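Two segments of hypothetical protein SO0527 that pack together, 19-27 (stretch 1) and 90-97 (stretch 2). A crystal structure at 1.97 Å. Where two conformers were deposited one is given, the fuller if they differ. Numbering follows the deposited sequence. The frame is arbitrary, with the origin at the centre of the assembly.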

# COMPACT_ATOMS: atom_id res chain seq x y z
N SER A 19 -6.26 9.60 15.80
CA SER A 19 -7.70 9.80 15.66
C SER A 19 -8.08 11.07 16.37
O SER A 19 -7.54 11.38 17.45
CB SER A 19 -8.51 8.62 16.23
OG SER A 19 -8.25 8.42 17.62
N PHE A 20 -9.03 11.79 15.77
CA PHE A 20 -9.49 13.07 16.28
C PHE A 20 -10.99 13.10 16.31
O PHE A 20 -11.64 12.82 15.29
CB PHE A 20 -8.97 14.21 15.39
CG PHE A 20 -7.47 14.22 15.26
CD1 PHE A 20 -6.68 14.86 16.22
CD2 PHE A 20 -6.84 13.50 14.23
CE1 PHE A 20 -5.29 14.83 16.14
CE2 PHE A 20 -5.47 13.46 14.14
CZ PHE A 20 -4.68 14.13 15.09
N LEU A 21 -11.55 13.40 17.49
CA LEU A 21 -13.00 13.51 17.63
C LEU A 21 -13.41 14.97 17.56
O LEU A 21 -13.09 15.74 18.48
CB LEU A 21 -13.46 12.93 18.98
CG LEU A 21 -14.98 12.87 19.20
CD1 LEU A 21 -15.64 11.81 18.28
CD2 LEU A 21 -15.27 12.57 20.66
N SER A 22 -14.12 15.37 16.51
CA SER A 22 -14.47 16.78 16.36
C SER A 22 -15.49 17.20 17.43
O SER A 22 -16.24 16.38 17.98
CB SER A 22 -15.00 17.10 14.95
OG SER A 22 -16.36 16.75 14.87
N LYS A 23 -15.49 18.50 17.74
CA LYS A 23 -16.60 19.11 18.47
C LYS A 23 -17.87 19.08 17.60
O LYS A 23 -17.77 18.92 16.37
CB LYS A 23 -16.25 20.55 18.84
CG LYS A 23 -15.01 20.67 19.76
CD LYS A 23 -14.59 22.13 19.98
CE LYS A 23 -13.51 22.21 21.10
NZ LYS A 23 -13.50 23.52 21.86
N GLU A 24 -19.03 19.21 18.24
CA GLU A 24 -20.31 19.34 17.54
C GLU A 24 -20.21 20.46 16.50
O GLU A 24 -19.74 21.55 16.82
CB GLU A 24 -21.43 19.63 18.56
CG GLU A 24 -22.84 19.75 17.98
CD GLU A 24 -23.90 20.03 19.04
OE1 GLU A 24 -23.68 20.90 19.91
OE2 GLU A 24 -24.97 19.37 19.01
N GLY A 25 -20.63 20.17 15.27
CA GLY A 25 -20.64 21.16 14.21
C GLY A 25 -19.30 21.47 13.57
O GLY A 25 -19.22 22.34 12.69
N LYS A 26 -18.24 20.77 13.98
CA LYS A 26 -16.90 21.07 13.48
C LYS A 26 -16.31 19.96 12.60
O LYS A 26 -15.14 20.03 12.24
CB LYS A 26 -15.94 21.33 14.65
CG LYS A 26 -16.31 22.53 15.54
CD LYS A 26 -16.22 23.86 14.78
CE LYS A 26 -16.43 25.06 15.70
NZ LYS A 26 -16.29 26.38 14.95
N THR A 27 -17.11 18.95 12.27
CA THR A 27 -16.57 17.78 11.57
C THR A 27 -16.06 18.13 10.17
O THR A 27 -14.94 17.76 9.82
CB THR A 27 -17.58 16.64 11.49
OG1 THR A 27 -18.08 16.36 12.81
CG2 THR A 27 -16.93 15.39 10.92
N VAL A 90 -5.05 24.83 15.23
CA VAL A 90 -6.28 24.37 14.61
C VAL A 90 -7.05 23.44 15.54
O VAL A 90 -8.23 23.63 15.82
CB VAL A 90 -6.01 23.69 13.23
CG1 VAL A 90 -7.33 23.22 12.60
CG2 VAL A 90 -5.30 24.67 12.29
N MET A 91 -6.35 22.43 16.02
CA MET A 91 -6.93 21.40 16.88
C MET A 91 -7.74 21.93 18.08
O MET A 91 -8.85 21.45 18.30
CB MET A 91 -5.84 20.42 17.33
CG MET A 91 -6.28 18.99 17.44
SD MET A 91 -4.92 17.96 18.01
CE MET A 91 -4.76 18.48 19.72
N PRO A 92 -7.23 22.94 18.84
CA PRO A 92 -8.01 23.40 19.99
C PRO A 92 -9.38 23.98 19.63
O PRO A 92 -10.27 23.99 20.48
CB PRO A 92 -7.14 24.53 20.58
CG PRO A 92 -5.80 24.31 20.03
CD PRO A 92 -5.96 23.69 18.72
N GLU A 93 -9.54 24.46 18.39
CA GLU A 93 -10.81 25.05 17.97
C GLU A 93 -11.80 24.00 17.48
O GLU A 93 -13.02 24.19 17.60
CB GLU A 93 -10.56 26.10 16.88
CG GLU A 93 -9.55 27.20 17.28
CD GLU A 93 -9.95 27.97 18.54
OE1 GLU A 93 -11.16 28.25 18.72
OE2 GLU A 93 -9.05 28.29 19.35
N LEU A 94 -11.28 22.90 16.94
CA LEU A 94 -12.12 21.91 16.25
C LEU A 94 -12.33 20.58 16.97
O LEU A 94 -13.27 19.85 16.65
CB LEU A 94 -11.51 21.60 14.86
CG LEU A 94 -11.25 22.77 13.92
CD1 LEU A 94 -10.87 22.28 12.53
CD2 LEU A 94 -12.48 23.67 13.82
N VAL A 95 -11.42 20.22 17.87
CA VAL A 95 -11.36 18.85 18.40
C VAL A 95 -11.76 18.78 19.88
O VAL A 95 -11.26 19.58 20.69
CB VAL A 95 -9.95 18.23 18.15
CG1 VAL A 95 -9.80 16.88 18.84
CG2 VAL A 95 -9.70 18.07 16.65
N GLU A 96 -12.63 17.82 20.21
CA GLU A 96 -13.02 17.55 21.59
C GLU A 96 -11.95 16.72 22.32
O GLU A 96 -11.57 17.02 23.48
CB GLU A 96 -14.35 16.78 21.61
CG GLU A 96 -14.81 16.36 23.00
CD GLU A 96 -16.19 15.74 22.99
OE1 GLU A 96 -17.10 16.30 22.34
OE2 GLU A 96 -16.37 14.67 23.63
N SER A 97 -11.47 15.68 21.64
CA SER A 97 -10.48 14.77 22.21
C SER A 97 -9.79 14.05 21.05
O SER A 97 -10.32 14.03 19.92
CB SER A 97 -11.11 13.76 23.17
OG SER A 97 -12.19 13.07 22.54

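Three backbone hydrogen bonds fasten the end of a strand (19-22) and the turn after it to the chain leaving a kinked helix (90-94), and 570 Å² is buried between the two stretches. Leu21 has the most surface covered and is bonded to the partner through both its N and its O. Leu21 N donates to Ser97 O (2.8 Å), and Leu21 O accepts from Glu96 N (2.7 Å), so both of its backbone polar groups are satisfied by the partner. Leu21 and Ser97 form an antiparallel pair with side chains on the same face, where Leu21 CD2 lies 3.6 Å from Ser97 OG. Leu21 CD2 also lies 3.8 Å from Glu96 OE2. One residue on, a beta bulge shifts the register and Ser22 pairs with Val95. Here Ser22 CA and Val95 CA lie 4.3 Å apart, and the side chains diverge; Ser22 CA also makes a CA-H...O contact with Leu94 O at 3.3 Å. Ser22 O is buried without a partner.

Beyond the strand, Lys23 N donates to Leu94 O (2.8 Å). The long side chain of Lys23, m at chi1 and t thereafter, runs over the partner backbone: Lys23 CD is 3.5 Å from Glu93 O and Lys23 CE 3.5 Å from Val95 O. The residue as a whole has nearly as much surface covered as Leu21. A type II turn from Lys23 to Lys26, with Gly25 at positive phi, brings Lys26 back toward the helix end. Leu94 starts away from stretch 1, but the end of its side chain comes nearer, and Leu94 CD2 meets Lys26 CD at 3.9 Å, an aliphatic contact at a partly exposed site.

Among buried residues, Phe20 CE1 touches Met91 SD at 3.7 Å, the sulfur oblique to the ring, while Phe20 CB meets Val95 CG2 at 4.1 Å.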